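PDB 4QK0: GH127 beta-L-arabinofuranoside, which probably hydrolyses beta-L-arabinofuranosidic linkages, releasing L-arabinose from arabinose-containing sugars as a family 127 glycoside hydrolase. Local coordinates for residues P507-K511 against G512-I516; M133-D137 against N138-Y142; D28-H32 against E33-Y37. All coordinates share one frame; numbering follows the deposited sequence. Where two conformers were deposited one is given.

Contact 3 (28-37) comes first along the chain, then contact 2 (133-142), and contact 1 (507-516) follows much later. Contacts 3 and 2 both belong to the GH127 catalytic domain: contact 3 is a bent turn within helix 22-42, contact 2 the loop leading into helix 140-158. Their centres are about 31 Å apart and their nearest atoms about 15 Å, without touching. Contact 1 is a hairpin in the middle domain; its centre is about 45 Å from that of contact 2, the two lying on opposite sides of the chain's centre, and about 39 Å from that of contact 3. So two contacts shape helices of the catalytic domain, while the third belongs to the beta-sheet middle domain.

Contact 1. Residues P507-K511 against G512-I516; sequences PLIKK and GYAYI
K510 and Y515 meet on one side of a tight beta hairpin, strands 509-510 and 513-517 joined by a type I' turn from K510 to Y513. The lysine leaves the strand with CG anti to the backbone N (chi1 -174°), then bends at each later torsion, which curls its ammonium back over the tyrosine. NZ ends 4.6 Å from the centroid of the Y515 ring, 20° off the ring normal: a cation-pi contact over the face. Lower down the same chain, K510 CB lies 3.8 Å from Y515 CE1. The ring edge is turned to the backbone, with L508 O and K510 O near its plane.

On the other side of the hairpin, I509 sets CG1 against A514 CB at 4.0 Å, in a non-hydrogen-bonded pair. K510 and Y513, the two ends of the turn, close it as a hydrogen-bonded pair; two residues further along each side, Y515 N donates to L508 O at 2.9 Å, almost straight at 178°. K511 and G512 between them both have positive phi, as a type I' turn requires. Strand 479-486 flanks the hairpin in the middle-domain sheet and touches Y513, Y515 and I516, while the polar ends of K511 and Y513 reach E351 and H439. The phenol of Y515 is tied to the turn by one water, which accepts from Y515 OH at 2.6 Å and donates to K510 O at 2.6 Å.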
loop_
_atom_site.group_PDB
_atom_site.type_symbol
_atom_site.label_atom_id
_atom_site.label_comp_id
_atom_site.label_asym_id
_atom_site.label_seq_id
_atom_site.Cartn_x
_atom_site.Cartn_y
_atom_site.Cartn_z
ATOM N N PRO A 507 28.290 17.910 34.915
ATOM C CA PRO A 507 29.548 18.417 34.345
ATOM C C PRO A 507 30.463 17.364 33.715
ATOM O O PRO A 507 31.431 17.714 33.095
ATOM C CB PRO A 507 30.273 19.059 35.546
ATOM C CG PRO A 507 29.607 18.495 36.771
ATOM C CD PRO A 507 28.206 18.102 36.379
ATOM N N LEU A 508 30.182 16.087 33.895
ATOM C CA LEU A 508 31.034 15.047 33.352
ATOM C C LEU A 508 30.518 14.533 32.012
ATOM O O LEU A 508 31.161 13.677 31.385
ATOM C CB LEU A 508 31.114 13.895 34.345
ATOM C CG LEU A 508 31.596 14.305 35.743
ATOM C CD1 LEU A 508 31.642 13.121 36.695
ATOM C CD2 LEU A 508 32.958 15.014 35.692
ATOM N N ILE A 509 29.354 15.009 31.589
ATOM C CA ILE A 509 28.687 14.407 30.436
ATOM C C ILE A 509 29.088 15.130 29.185
ATOM O O ILE A 509 29.007 16.328 29.092
ATOM C CB ILE A 509 27.141 14.419 30.559
ATOM C CG1 ILE A 509 26.698 13.346 31.549
ATOM C CG2 ILE A 509 26.466 14.131 29.208
ATOM C CD1 ILE A 509 25.267 13.548 32.017
ATOM N N LYS A 510 29.458 14.359 28.189
ATOM C CA LYS A 510 29.723 14.918 26.928
ATOM C C LYS A 510 29.101 13.991 25.890
ATOM O O LYS A 510 29.464 12.811 25.795
ATOM C CB LYS A 510 31.243 15.078 26.783
ATOM C CG LYS A 510 31.711 15.795 25.525
ATOM C CD LYS A 510 32.882 16.791 25.718
ATOM C CE LYS A 510 34.028 16.272 26.603
ATOM N NZ LYS A 510 34.771 15.109 26.038
ATOM N N LYS A 511 28.187 14.547 25.087
ATOM C CA LYS A 511 27.508 13.820 24.002
ATOM C C LYS A 511 26.977 12.478 24.449
ATOM O O LYS A 511 27.321 11.445 23.876
ATOM C CB LYS A 511 28.445 13.629 22.833
ATOM C CG LYS A 511 28.829 14.946 22.204
ATOM C CD LYS A 511 29.723 14.713 21.009
ATOM C CE LYS A 511 29.783 15.967 20.166
ATOM N NZ LYS A 511 30.476 15.655 18.897
ATOM N N GLY A 512 26.226 12.506 25.537
ATOM C CA GLY A 512 25.558 11.331 26.054
ATOM C C GLY A 512 26.399 10.307 26.764
ATOM O O GLY A 512 25.883 9.251 27.109
ATOM N N TYR A 513 27.665 10.615 27.053
ATOM C CA TYR A 513 28.529 9.723 27.883
ATOM C C TYR A 513 28.993 10.490 29.102
ATOM O O TYR A 513 29.457 11.608 28.988
ATOM C CB TYR A 513 29.739 9.187 27.101
ATOM C CG TYR A 513 29.393 8.014 26.227
ATOM C CD1 TYR A 513 28.826 8.209 24.965
ATOM C CD2 TYR A 513 29.547 6.701 26.683
ATOM C CE1 TYR A 513 28.499 7.151 24.146
ATOM C CE2 TYR A 513 29.151 5.631 25.901
ATOM C CZ TYR A 513 28.617 5.866 24.625
ATOM O OH TYR A 513 28.271 4.816 23.814
ATOM N N ALA A 514 28.857 9.892 30.282
ATOM C CA ALA A 514 29.461 10.460 31.506
ATOM C C ALA A 514 30.928 9.958 31.615
ATOM O O ALA A 514 31.176 8.738 31.637
ATOM C CB ALA A 514 28.663 10.026 32.731
ATOM N N TYR A 515 31.871 10.892 31.613
ATOM C CA TYR A 515 33.280 10.562 31.723
ATOM C C TYR A 515 33.740 10.626 33.170
ATOM O O TYR A 515 33.847 11.696 33.757
ATOM C CB TYR A 515 34.086 11.506 30.880
ATOM C CG TYR A 515 33.889 11.261 29.424
ATOM C CD1 TYR A 515 32.753 11.723 28.769
ATOM C CD2 TYR A 515 34.858 10.591 28.667
ATOM C CE1 TYR A 515 32.586 11.538 27.407
ATOM C CE2 TYR A 515 34.693 10.400 27.323
ATOM C CZ TYR A 515 33.539 10.872 26.712
ATOM O OH TYR A 515 33.379 10.676 25.389
ATOM N N ILE A 516 33.953 9.458 33.757
ATOM C CA ILE A 516 34.417 9.364 35.117
ATOM C C ILE A 516 35.906 8.987 35.228
ATOM O O ILE A 516 36.300 7.811 35.038
ATOM C CB ILE A 516 33.585 8.361 35.884
ATOM C CG1 ILE A 516 32.110 8.732 35.733
ATOM C CG2 ILE A 516 34.029 8.349 37.368
ATOM C CD1 ILE A 516 31.196 7.794 36.466
HETATM O O HOH W 1 31.141 11.441 24.374
#

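Contact 2. Residues M133-D137 against N138-Y142; sequences MNLRD and NHELY
N138 and N134 are bonded across the loop leading into helix 140-158 of the catalytic domain: N138 N donates to N134 O at 2.9 Å. H139, the N-cap residue, has CG beside the backbone N (chi1 -73°), which turns the ring back so that ND1 donates to D137 O at 2.7 Å; the acceptor lies in the ring plane, but ND1 stands above the carbonyl plane.

Within 133-137, N134 OD1 takes the N-H of D137 in an Asx motif. R136 grips the D137 carboxylate side-on, NE to OD1 at 2.9 Å, and NH2 to OD2 at 2.8 Å on its syn lone pair. N134 ND2 adds a longer bond to the same OD2.

Water comes next. One molecule donates to both N134 O and E140 OE2 and accepts from E140 N; a second accepts from N134 N and donates to E140 OE2. E140 OE1 is held by Y118 and W132.

Apolar contact is slight: L135 CD1 rests on L141 CD1 at 3.8 Å.

R136 also pairs with E237, so its guanidinium links two carboxylates. With an arginine and an amide both on it, D137 is likely to stay ionised, and its carboxylate holds R136 and N134 in place.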
loop_
_atom_site.group_PDB
_atom_site.type_symbol
_atom_site.label_atom_id
_atom_site.label_comp_id
_atom_site.label_asym_id
_atom_site.label_seq_id
_atom_site.Cartn_x
_atom_site.Cartn_y
_atom_site.Cartn_z
HETATM N N MSE A 133 31.477 -10.523 -15.001
HETATM C CA MSE A 133 30.746 -9.879 -16.094
HETATM C C MSE A 133 29.402 -9.306 -15.649
HETATM O O MSE A 133 28.751 -8.591 -16.391
HETATM C CB MSE A 133 30.558 -10.858 -17.265
HETATM C CG MSE A 133 31.886 -11.309 -17.897
HETATM SE SE MSE A 133 32.930 -9.868 -18.763
HETATM C CE MSE A 133 34.552 -9.703 -17.676
ATOM N N ASN A 134 28.962 -9.624 -14.432
ATOM C CA ASN A 134 27.722 -9.078 -13.882
ATOM C C ASN A 134 27.807 -8.844 -12.387
ATOM O O ASN A 134 27.198 -9.526 -11.551
ATOM C CB ASN A 134 26.493 -9.942 -14.219
ATOM C CG ASN A 134 25.187 -9.189 -13.958
ATOM O OD1 ASN A 134 25.153 -8.177 -13.243
ATOM N ND2 ASN A 134 24.112 -9.679 -14.542
ATOM N N LEU A 135 28.553 -7.798 -12.070
ATOM C CA LEU A 135 28.707 -7.323 -10.691
ATOM C C LEU A 135 27.447 -6.674 -10.187
ATOM O O LEU A 135 27.214 -6.633 -8.983
ATOM C CB LEU A 135 29.879 -6.313 -10.613
ATOM C CG LEU A 135 31.319 -6.881 -10.491
ATOM C CD1 LEU A 135 31.478 -7.564 -9.159
ATOM C CD2 LEU A 135 31.650 -7.859 -11.614
ATOM N N ARG A 136 26.657 -6.117 -11.085
ATOM C CA ARG A 136 25.406 -5.444 -10.679
ATOM C C ARG A 136 24.475 -6.431 -9.970
ATOM O O ARG A 136 23.890 -6.090 -8.964
ATOM C CB ARG A 136 24.675 -4.865 -11.885
ATOM C CG ARG A 136 23.534 -3.948 -11.483
ATOM C CD ARG A 136 22.631 -3.617 -12.668
ATOM N NE ARG A 136 22.004 -4.810 -13.165
ATOM C CZ ARG A 136 21.430 -4.934 -14.356
ATOM N NH1 ARG A 136 21.411 -3.909 -15.184
ATOM N NH2 ARG A 136 20.905 -6.120 -14.731
ATOM N N ASP A 137 24.414 -7.665 -10.468
ATOM C CA ASP A 137 23.446 -8.637 -9.975
ATOM C C ASP A 137 24.008 -9.864 -9.306
ATOM O O ASP A 137 23.339 -10.411 -8.442
ATOM C CB ASP A 137 22.574 -9.176 -11.139
ATOM C CG ASP A 137 21.832 -8.069 -11.884
ATOM O OD1 ASP A 137 21.534 -7.010 -11.281
ATOM O OD2 ASP A 137 21.566 -8.275 -13.077
ATOM N N ASN A 138 25.185 -10.348 -9.707
ATOM C CA ASN A 138 25.559 -11.701 -9.269
ATOM C C ASN A 138 26.426 -11.852 -7.998
ATOM O O ASN A 138 26.844 -12.967 -7.691
ATOM C CB ASN A 138 26.097 -12.478 -10.417
ATOM C CG ASN A 138 25.046 -12.732 -11.477
ATOM O OD1 ASN A 138 23.886 -12.430 -11.297
ATOM N ND2 ASN A 138 25.461 -13.281 -12.576
ATOM N N HIS A 139 26.609 -10.785 -7.219
ATOM C CA HIS A 139 27.014 -10.888 -5.799
ATOM C C HIS A 139 28.392 -11.542 -5.509
ATOM O O HIS A 139 28.643 -11.994 -4.413
ATOM C CB HIS A 139 25.961 -11.662 -5.020
ATOM C CG HIS A 139 24.699 -10.914 -4.781
ATOM N ND1 HIS A 139 23.871 -10.517 -5.809
ATOM C CD2 HIS A 139 24.058 -10.596 -3.631
ATOM C CE1 HIS A 139 22.778 -9.968 -5.298
ATOM N NE2 HIS A 139 22.894 -9.966 -3.981
ATOM N N GLU A 140 29.255 -11.596 -6.509
ATOM C CA GLU A 140 30.577 -12.201 -6.378
ATOM C C GLU A 140 31.347 -11.592 -5.226
ATOM O O GLU A 140 31.853 -12.313 -4.334
ATOM C CB GLU A 140 31.370 -12.058 -7.671
ATOM C CG GLU A 140 31.005 -13.047 -8.757
ATOM C CD GLU A 140 31.601 -12.651 -10.122
ATOM O OE1 GLU A 140 32.491 -13.395 -10.645
ATOM O OE2 GLU A 140 31.152 -11.604 -10.658
ATOM N N LEU A 141 31.449 -10.254 -5.220
ATOM C CA LEU A 141 32.184 -9.560 -4.151
ATOM C C LEU A 141 31.444 -9.651 -2.818
ATOM O O LEU A 141 32.058 -9.744 -1.754
ATOM C CB LEU A 141 32.461 -8.103 -4.522
ATOM C CG LEU A 141 33.302 -7.958 -5.759
ATOM C CD1 LEU A 141 33.495 -6.494 -6.063
ATOM C CD2 LEU A 141 34.662 -8.649 -5.634
ATOM N N TYR A 142 30.122 -9.601 -2.881
ATOM C CA TYR A 142 29.295 -9.796 -1.705
ATOM C C TYR A 142 29.593 -11.130 -1.052
ATOM O O TYR A 142 29.787 -11.211 0.180
ATOM C CB TYR A 142 27.809 -9.680 -2.116
ATOM C CG TYR A 142 26.778 -10.064 -1.105
ATOM C CD1 TYR A 142 26.357 -11.363 -0.997
ATOM C CD2 TYR A 142 26.182 -9.121 -0.288
ATOM C CE1 TYR A 142 25.388 -11.727 -0.062
ATOM C CE2 TYR A 142 25.217 -9.467 0.630
ATOM C CZ TYR A 142 24.821 -10.780 0.724
ATOM O OH TYR A 142 23.865 -11.109 1.619
HETATM O O HOH W 2 29.022 -10.570 -9.344
HETATM O O HOH W 3 29.801 -11.644 -12.677
HETATM O O HOH W 4 25.643 -8.123 -7.179
#

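Contact 3. Residues D28-H32 against E33-Y37; sequences DVVRH and EVIPY
V29 bonds twice across a wide turn of helix 22-42. Its carbonyl oxygen accepts from E33 N at 2.9 Å and from V34 N at 3.1 Å, the second in the carbonyl plane, so an ordinary turn and a pi-type turn share one acceptor. Its CG1, anti to the backbone N (chi1 164°), meets V34 CG2 at 4.1 Å.

V30 continues the wider spacing: its O accepts from I35 N at 2.9 Å and 169°, five residues on. CG1 of V30 lies against I35 CG1 at 3.9 Å, the two side chains crossing at a slant, while V34 CB tucks in close to V30 O.

R31 presents its carbonyl to the proline. P36 has no N-H to give, and its CD instead stands 3.2 Å from R31 O, so a bond of the turn is missing and the helix kinks. A glycine in place of P36 has no ring to set against R31 O and H32 O, and the backbone here would probably turn more freely and the kink be less fixed.

H32 closes the segment, its O 3.5 Å from P36 CG. The short axes on the two sides of the bend differ by 21°.

Helix 22-42 packs here against two others, 413-422 and 76-92. V30 and I35 rest on helix 413-422, both touching A418, and I35 also packs on A85, V86 and L89 of helix 76-92. To that same helix R31 NH2 is bonded at L89 O and T92, and W82 donates its indole N-H to I35 O.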
loop_
_atom_site.group_PDB
_atom_site.type_symbol
_atom_site.label_atom_id
_atom_site.label_comp_id
_atom_site.label_asym_id
_atom_site.label_seq_id
_atom_site.Cartn_x
_atom_site.Cartn_y
_atom_site.Cartn_z
ATOM N N ASP A 28 21.912 -19.164 23.883
ATOM C CA ASP A 28 21.607 -20.580 24.034
ATOM C C ASP A 28 20.694 -21.080 22.960
ATOM O O ASP A 28 20.887 -22.188 22.440
ATOM C CB ASP A 28 21.007 -20.877 25.416
ATOM C CG ASP A 28 22.044 -20.672 26.562
ATOM O OD1 ASP A 28 23.269 -20.683 26.272
ATOM O OD2 ASP A 28 21.642 -20.500 27.755
ATOM N N VAL A 29 19.684 -20.273 22.622
ATOM C CA VAL A 29 18.786 -20.625 21.517
ATOM C C VAL A 29 19.540 -20.693 20.208
ATOM O O VAL A 29 19.339 -21.617 19.396
ATOM C CB VAL A 29 17.609 -19.634 21.422
ATOM C CG1 VAL A 29 16.914 -19.755 20.088
ATOM C CG2 VAL A 29 16.624 -19.901 22.555
ATOM N N VAL A 30 20.391 -19.712 19.944
ATOM C CA VAL A 30 21.171 -19.777 18.693
ATOM C C VAL A 30 22.063 -21.009 18.643
ATOM O O VAL A 30 22.206 -21.655 17.595
ATOM C CB VAL A 30 22.043 -18.492 18.535
ATOM C CG1 VAL A 30 23.069 -18.652 17.427
ATOM C CG2 VAL A 30 21.185 -17.304 18.210
ATOM N N ARG A 31 22.674 -21.335 19.785
ATOM C CA ARG A 31 23.628 -22.448 19.857
ATOM C C ARG A 31 22.954 -23.796 19.724
ATOM O O ARG A 31 23.463 -24.670 19.015
ATOM C CB ARG A 31 24.424 -22.403 21.183
ATOM C CG ARG A 31 25.463 -23.557 21.319
ATOM C CD ARG A 31 26.234 -23.464 22.627
ATOM N NE ARG A 31 27.311 -22.513 22.408
ATOM C CZ ARG A 31 27.442 -21.334 22.982
ATOM N NH1 ARG A 31 26.592 -20.928 23.903
ATOM N NH2 ARG A 31 28.470 -20.578 22.638
ATOM N N HIS A 32 21.816 -23.975 20.396
ATOM C CA HIS A 32 21.193 -25.304 20.427
ATOM C C HIS A 32 20.134 -25.530 19.374
ATOM O O HIS A 32 19.983 -26.642 18.933
ATOM C CB HIS A 32 20.654 -25.602 21.810
ATOM C CG HIS A 32 21.728 -25.623 22.845
ATOM N ND1 HIS A 32 21.699 -24.831 23.976
ATOM C CD2 HIS A 32 22.914 -26.284 22.876
ATOM C CE1 HIS A 32 22.802 -25.033 24.679
ATOM N NE2 HIS A 32 23.558 -25.906 24.032
ATOM N N GLU A 33 19.451 -24.483 18.917
ATOM C CA GLU A 33 18.402 -24.623 17.902
ATOM C C GLU A 33 18.793 -24.048 16.548
ATOM O O GLU A 33 18.752 -24.744 15.536
ATOM C CB GLU A 33 17.120 -23.947 18.410
ATOM C CG GLU A 33 16.026 -23.813 17.355
ATOM C CD GLU A 33 15.536 -25.169 16.832
ATOM O OE1 GLU A 33 15.322 -25.309 15.593
ATOM O OE2 GLU A 33 15.356 -26.089 17.683
ATOM N N VAL A 34 19.148 -22.768 16.514
ATOM C CA VAL A 34 19.281 -22.106 15.239
ATOM C C VAL A 34 20.426 -22.605 14.400
ATOM O O VAL A 34 20.248 -22.982 13.232
ATOM C CB VAL A 34 19.418 -20.589 15.401
ATOM C CG1 VAL A 34 19.467 -19.916 14.044
ATOM C CG2 VAL A 34 18.266 -19.993 16.196
ATOM N N ILE A 35 21.629 -22.627 14.963
ATOM C CA ILE A 35 22.808 -23.049 14.185
ATOM C C ILE A 35 22.794 -24.536 13.767
ATOM O O ILE A 35 23.079 -24.895 12.608
ATOM C CB ILE A 35 24.089 -22.657 14.950
ATOM C CG1 ILE A 35 24.356 -21.156 14.774
ATOM C CG2 ILE A 35 25.287 -23.501 14.533
ATOM C CD1 ILE A 35 24.514 -20.666 13.362
ATOM N N PRO A 36 22.432 -25.426 14.680
ATOM C CA PRO A 36 22.245 -26.823 14.246
ATOM C C PRO A 36 21.194 -27.050 13.151
ATOM O O PRO A 36 21.435 -27.823 12.214
ATOM C CB PRO A 36 21.831 -27.531 15.544
ATOM C CG PRO A 36 22.529 -26.736 16.600
ATOM C CD PRO A 36 22.319 -25.301 16.137
ATOM N N TYR A 37 20.044 -26.384 13.249
ATOM C CA TYR A 37 19.003 -26.516 12.215
ATOM C C TYR A 37 19.528 -26.027 10.868
ATOM O O TYR A 37 19.329 -26.680 9.832
ATOM C CB TYR A 37 17.720 -25.753 12.611
ATOM C CG TYR A 37 16.583 -25.938 11.630
ATOM C CD1 TYR A 37 16.472 -25.137 10.513
ATOM C CD2 TYR A 37 15.661 -26.968 11.790
ATOM C CE1 TYR A 37 15.460 -25.329 9.580
ATOM C CE2 TYR A 37 14.633 -27.163 10.868
ATOM C CZ TYR A 37 14.536 -26.329 9.777
ATOM O OH TYR A 37 13.526 -26.514 8.877
#